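Long-range contact in protein yciO (Escherichia coli, PDB 1K7J), which is of uncertain function but may bind double-stranded RNA: residues Gly28-Leu40 / Val168-Thr182. Residues are numbered along the deposited sequence; the frame is centred on the assembly and turned at random.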
loop_
_atom_site.group_PDB
_atom_site.type_symbol
_atom_site.label_atom_id
_atom_site.label_comp_id
_atom_site.label_asym_id
_atom_site.label_seq_id
_atom_site.Cartn_x
_atom_site.Cartn_y
_atom_site.Cartn_z
ATOM N N GLY A 28 5.307 9.519 -11.226
ATOM C CA GLY A 28 3.870 9.718 -11.203
ATOM C C GLY A 28 3.175 9.111 -9.998
ATOM O O GLY A 28 3.721 8.238 -9.316
ATOM N N VAL A 29 1.968 9.591 -9.727
ATOM C CA VAL A 29 1.161 9.087 -8.623
ATOM C C VAL A 29 0.035 8.283 -9.256
ATOM O O VAL A 29 -0.669 8.776 -10.142
ATOM C CB VAL A 29 0.556 10.237 -7.794
ATOM C CG1 VAL A 29 -0.478 9.692 -6.823
ATOM C CG2 VAL A 29 1.657 10.961 -7.036
ATOM N N ILE A 30 -0.136 7.043 -8.811
ATOM C CA ILE A 30 -1.179 6.201 -9.375
ATOM C C ILE A 30 -2.131 5.642 -8.333
ATOM O O ILE A 30 -1.834 5.622 -7.138
ATOM C CB ILE A 30 -0.581 4.996 -10.146
ATOM C CG1 ILE A 30 -0.035 3.955 -9.160
ATOM C CG2 ILE A 30 0.535 5.471 -11.073
ATOM C CD1 ILE A 30 0.420 2.667 -9.824
ATOM N N VAL A 31 -3.292 5.208 -8.809
ATOM C CA VAL A 31 -4.291 4.580 -7.964
ATOM C C VAL A 31 -4.352 3.164 -8.515
ATOM O O VAL A 31 -4.513 2.966 -9.722
ATOM C CB VAL A 31 -5.677 5.244 -8.101
ATOM C CG1 VAL A 31 -6.733 4.398 -7.390
ATOM C CG2 VAL A 31 -5.641 6.644 -7.500
ATOM N N TYR A 32 -4.191 2.178 -7.645
ATOM C CA TYR A 32 -4.227 0.794 -8.090
ATOM C C TYR A 32 -4.992 -0.088 -7.117
ATOM O O TYR A 32 -5.085 0.209 -5.929
ATOM C CB TYR A 32 -2.805 0.254 -8.283
ATOM C CG TYR A 32 -1.968 0.172 -7.027
ATOM C CD1 TYR A 32 -1.393 1.313 -6.465
ATOM C CD2 TYR A 32 -1.718 -1.057 -6.421
ATOM C CE1 TYR A 32 -0.580 1.226 -5.325
ATOM C CE2 TYR A 32 -0.912 -1.154 -5.289
ATOM C CZ TYR A 32 -0.344 -0.013 -4.748
ATOM O OH TYR A 32 0.482 -0.118 -3.647
ATOM N N PRO A 33 -5.544 -1.199 -7.613
ATOM C CA PRO A 33 -6.308 -2.113 -6.766
ATOM C C PRO A 33 -5.460 -3.051 -5.918
ATOM O O PRO A 33 -4.387 -3.475 -6.337
ATOM C CB PRO A 33 -7.139 -2.886 -7.781
ATOM C CG PRO A 33 -6.168 -3.026 -8.929
ATOM C CD PRO A 33 -5.573 -1.635 -9.023
ATOM N N THR A 34 -5.946 -3.359 -4.716
ATOM C CA THR A 34 -5.277 -4.317 -3.839
ATOM C C THR A 34 -6.388 -5.245 -3.361
ATOM O O THR A 34 -7.557 -5.047 -3.700
ATOM C CB THR A 34 -4.618 -3.668 -2.590
ATOM O OG1 THR A 34 -5.628 -3.311 -1.637
ATOM C CG2 THR A 34 -3.817 -2.436 -2.981
ATOM N N ASP A 35 -6.029 -6.257 -2.584
ATOM C CA ASP A 35 -7.016 -7.195 -2.061
ATOM C C ASP A 35 -7.931 -6.512 -1.043
ATOM O O ASP A 35 -9.034 -6.988 -0.776
ATOM C CB ASP A 35 -6.309 -8.367 -1.390
ATOM C CG ASP A 35 -5.290 -7.910 -0.373
ATOM O OD1 ASP A 35 -4.152 -7.596 -0.780
ATOM O OD2 ASP A 35 -5.637 -7.839 0.825
ATOM N N SER A 36 -7.466 -5.402 -0.474
ATOM C CA SER A 36 -8.242 -4.661 0.518
ATOM C C SER A 36 -8.473 -3.212 0.095
ATOM O O SER A 36 -7.961 -2.281 0.720
ATOM C CB SER A 36 -7.529 -4.693 1.874
ATOM O OG SER A 36 -7.349 -6.026 2.322
ATOM N N GLY A 37 -9.245 -3.032 -0.973
ATOM C CA GLY A 37 -9.550 -1.700 -1.465
ATOM C C GLY A 37 -8.490 -1.104 -2.373
ATOM O O GLY A 37 -7.416 -1.676 -2.568
ATOM N N TYR A 38 -8.802 0.054 -2.945
ATOM C CA TYR A 38 -7.857 0.738 -3.819
ATOM C C TYR A 38 -6.799 1.446 -2.981
ATOM O O TYR A 38 -7.012 1.733 -1.806
ATOM C CB TYR A 38 -8.600 1.730 -4.719
ATOM C CG TYR A 38 -9.164 1.070 -5.958
ATOM C CD1 TYR A 38 -8.367 0.883 -7.090
ATOM C CD2 TYR A 38 -10.469 0.578 -5.985
ATOM C CE1 TYR A 38 -8.854 0.221 -8.215
ATOM C CE2 TYR A 38 -10.966 -0.093 -7.108
ATOM C CZ TYR A 38 -10.149 -0.265 -8.218
ATOM O OH TYR A 38 -10.623 -0.931 -9.329
ATOM N N ALA A 39 -5.651 1.717 -3.591
ATOM C CA ALA A 39 -4.559 2.372 -2.888
ATOM C C ALA A 39 -3.860 3.384 -3.777
ATOM O O ALA A 39 -3.996 3.349 -4.999
ATOM C CB ALA A 39 -3.546 1.322 -2.416
ATOM N N LEU A 40 -3.121 4.292 -3.149
ATOM C CA LEU A 40 -2.343 5.295 -3.865
ATOM C C LEU A 40 -0.911 4.783 -3.864
ATOM O O LEU A 40 -0.473 4.166 -2.893
ATOM C CB LEU A 40 -2.394 6.640 -3.134
ATOM C CG LEU A 40 -3.691 7.444 -3.190
ATOM C CD1 LEU A 40 -3.695 8.486 -2.084
ATOM C CD2 LEU A 40 -3.827 8.102 -4.557
ATOM N N VAL A 168 -4.344 12.742 -9.874
ATOM C CA VAL A 168 -3.414 11.629 -10.024
ATOM C C VAL A 168 -3.058 11.450 -11.496
ATOM O O VAL A 168 -3.737 11.976 -12.377
ATOM C CB VAL A 168 -3.996 10.315 -9.456
ATOM C CG1 VAL A 168 -4.279 10.480 -7.968
ATOM C CG2 VAL A 168 -5.261 9.929 -10.203
ATOM N N ASP A 169 -1.994 10.700 -11.758
ATOM C CA ASP A 169 -1.525 10.498 -13.121
ATOM C C ASP A 169 -2.065 9.249 -13.808
ATOM O O ASP A 169 -2.132 9.182 -15.037
ATOM C CB ASP A 169 0.002 10.499 -13.114
ATOM C CG ASP A 169 0.564 11.736 -12.441
ATOM O OD1 ASP A 169 0.184 12.853 -12.858
ATOM O OD2 ASP A 169 1.369 11.603 -11.498
ATOM N N LEU A 170 -2.453 8.261 -13.012
ATOM C CA LEU A 170 -2.998 7.030 -13.557
ATOM C C LEU A 170 -3.933 6.379 -12.564
ATOM O O LEU A 170 -3.685 6.395 -11.361
ATOM C CB LEU A 170 -1.879 6.037 -13.889
ATOM C CG LEU A 170 -2.353 4.623 -14.262
ATOM C CD1 LEU A 170 -3.104 4.662 -15.587
ATOM C CD2 LEU A 170 -1.159 3.682 -14.351
ATOM N N ILE A 171 -5.024 5.829 -13.078
ATOM C CA ILE A 171 -5.975 5.105 -12.258
ATOM C C ILE A 171 -6.143 3.771 -12.959
ATOM O O ILE A 171 -6.489 3.723 -14.142
ATOM C CB ILE A 171 -7.342 5.803 -12.178
ATOM C CG1 ILE A 171 -7.208 7.121 -11.411
ATOM C CG2 ILE A 171 -8.351 4.881 -11.488
ATOM C CD1 ILE A 171 -8.470 7.970 -11.407
ATOM N N ILE A 172 -5.853 2.693 -12.242
ATOM C CA ILE A 172 -5.998 1.362 -12.806
ATOM C C ILE A 172 -7.320 0.782 -12.343
ATOM O O ILE A 172 -7.533 0.580 -11.152
ATOM C CB ILE A 172 -4.863 0.414 -12.349
ATOM C CG1 ILE A 172 -3.525 0.882 -12.925
ATOM C CG2 ILE A 172 -5.162 -1.012 -12.800
ATOM C CD1 ILE A 172 -2.327 0.101 -12.403
ATOM N N HIS A 173 -8.212 0.546 -13.295
ATOM C CA HIS A 173 -9.509 -0.045 -13.013
ATOM C C HIS A 173 -9.257 -1.542 -12.871
ATOM O O HIS A 173 -8.899 -2.210 -13.843
ATOM C CB HIS A 173 -10.456 0.232 -14.185
ATOM C CG HIS A 173 -11.822 -0.366 -14.035
ATOM N ND1 HIS A 173 -12.027 -1.702 -13.765
ATOM C CD2 HIS A 173 -13.052 0.183 -14.179
ATOM C CE1 HIS A 173 -13.325 -1.950 -13.752
ATOM N NE2 HIS A 173 -13.969 -0.825 -14.002
ATOM N N GLY A 174 -9.420 -2.061 -11.657
ATOM C CA GLY A 174 -9.210 -3.476 -11.419
ATOM C C GLY A 174 -10.458 -4.115 -10.850
ATOM O O GLY A 174 -10.385 -5.088 -10.100
ATOM N N GLY A 175 -11.610 -3.556 -11.204
ATOM C CA GLY A 175 -12.870 -4.086 -10.721
ATOM C C GLY A 175 -13.426 -3.354 -9.516
ATOM O O GLY A 175 -12.849 -2.377 -9.037
ATOM N N TYR A 176 -14.565 -3.833 -9.032
ATOM C CA TYR A 176 -15.224 -3.250 -7.874
ATOM C C TYR A 176 -14.812 -4.079 -6.671
ATOM O O TYR A 176 -15.138 -5.260 -6.569
ATOM C CB TYR A 176 -16.739 -3.258 -8.086
ATOM C CG TYR A 176 -17.150 -2.309 -9.189
ATOM C CD1 TYR A 176 -16.819 -2.568 -10.519
ATOM C CD2 TYR A 176 -17.802 -1.113 -8.895
ATOM C CE1 TYR A 176 -17.123 -1.653 -11.531
ATOM C CE2 TYR A 176 -18.111 -0.192 -9.899
ATOM C CZ TYR A 176 -17.765 -0.468 -11.210
ATOM O OH TYR A 176 -18.045 0.453 -12.197
ATOM N N LEU A 177 -14.075 -3.446 -5.766
ATOM C CA LEU A 177 -13.544 -4.127 -4.599
ATOM C C LEU A 177 -14.370 -3.956 -3.337
ATOM O O LEU A 177 -15.454 -3.374 -3.354
ATOM C CB LEU A 177 -12.121 -3.623 -4.339
ATOM C CG LEU A 177 -11.252 -3.447 -5.589
ATOM C CD1 LEU A 177 -9.883 -2.902 -5.205
ATOM C CD2 LEU A 177 -11.121 -4.778 -6.308
ATOM N N GLY A 178 -13.844 -4.491 -2.242
ATOM C CA GLY A 178 -14.511 -4.350 -0.965
ATOM C C GLY A 178 -14.111 -2.998 -0.409
ATOM O O GLY A 178 -13.136 -2.397 -0.874
ATOM N N GLN A 179 -14.855 -2.504 0.574
ATOM C CA GLN A 179 -14.540 -1.211 1.172
ATOM C C GLN A 179 -13.922 -1.334 2.559
ATOM O O GLN A 179 -13.700 -0.332 3.236
ATOM C CB GLN A 179 -15.791 -0.331 1.236
ATOM C CG GLN A 179 -17.061 -1.080 1.563
ATOM C CD GLN A 179 -18.020 -1.136 0.382
ATOM O OE1 GLN A 179 -17.662 -1.590 -0.712
ATOM N NE2 GLN A 179 -19.243 -0.672 0.596
ATOM N N LYS A 180 -13.652 -2.564 2.983
ATOM C CA LYS A 180 -13.037 -2.798 4.284
ATOM C C LYS A 180 -11.524 -2.720 4.089
ATOM O O LYS A 180 -10.967 -3.405 3.234
ATOM C CB LYS A 180 -13.429 -4.177 4.825
ATOM C CG LYS A 180 -12.910 -4.455 6.233
ATOM C CD LYS A 180 -13.313 -5.836 6.731
ATOM C CE LYS A 180 -14.816 -5.955 6.922
ATOM N NZ LYS A 180 -15.197 -7.313 7.415
ATOM N N PRO A 181 -10.842 -1.874 4.874
ATOM C CA PRO A 181 -9.387 -1.731 4.754
ATOM C C PRO A 181 -8.648 -2.890 5.412
ATOM O O PRO A 181 -9.267 -3.784 5.992
ATOM C CB PRO A 181 -9.124 -0.404 5.455
ATOM C CG PRO A 181 -10.121 -0.446 6.577
ATOM C CD PRO A 181 -11.380 -0.939 5.880
ATOM N N THR A 182 -7.324 -2.883 5.309
ATOM C CA THR A 182 -6.526 -3.935 5.925
ATOM C C THR A 182 -6.596 -3.832 7.443
ATOM O O THR A 182 -6.914 -2.778 8.003
ATOM C CB THR A 182 -5.029 -3.819 5.575
ATOM O OG1 THR A 182 -4.543 -2.546 6.018
ATOM C CG2 THR A 182 -4.794 -3.971 4.084
HETATM O O HOH W 1 -11.267 -5.245 -1.210
HETATM O O HOH W 2 -6.639 -1.109 3.179
#
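Ile-30 and Val-31 pair with Leu-170 and Ile-171 as parallel neighbours in the mixed sheet of this YrdC-like fold, the axes of strands 30-34 and 170-173 approaching to 4.6 Å at 14°. Val-31 joins through its backbone: its N donates to Leu-170 O and its O accepts from Ile-172 N (2.9 Å). Beta-branched Ile-30, Val-31 and Ile-171 suit the extended backbone; on one face Ile-30 and Leu-170 lie side by side against helix 14-25, and on the other Val-31 CB meets Ile-171 CG1. Ahead of the paired residues, the Asp-169 carboxylate accepts the Val-29 N-H through OD2 (2.7 Å), on its anti side, while the same oxygen forms a salt bridge with Arg-52. Pro-33 has no N-H to extend the ladder, and Gly-174 suits its place because a CB would run into Pro-33 CG. Tyr-38 OH gives its proton to Gly-175 O (2.7 Å) and receives Gly-174 N-H (2.9 Å), both in the ring plane. A phenylalanine here would probably leave Gly-174 N and Gly-175 O without this partner, freeing the loop to shift. With CG anti to the carbonyl carbon (chi1 -42°), Leu-177 lays CD1 over one ring face, 3.8 Å from the Tyr-38 centroid, a CH-pi contact.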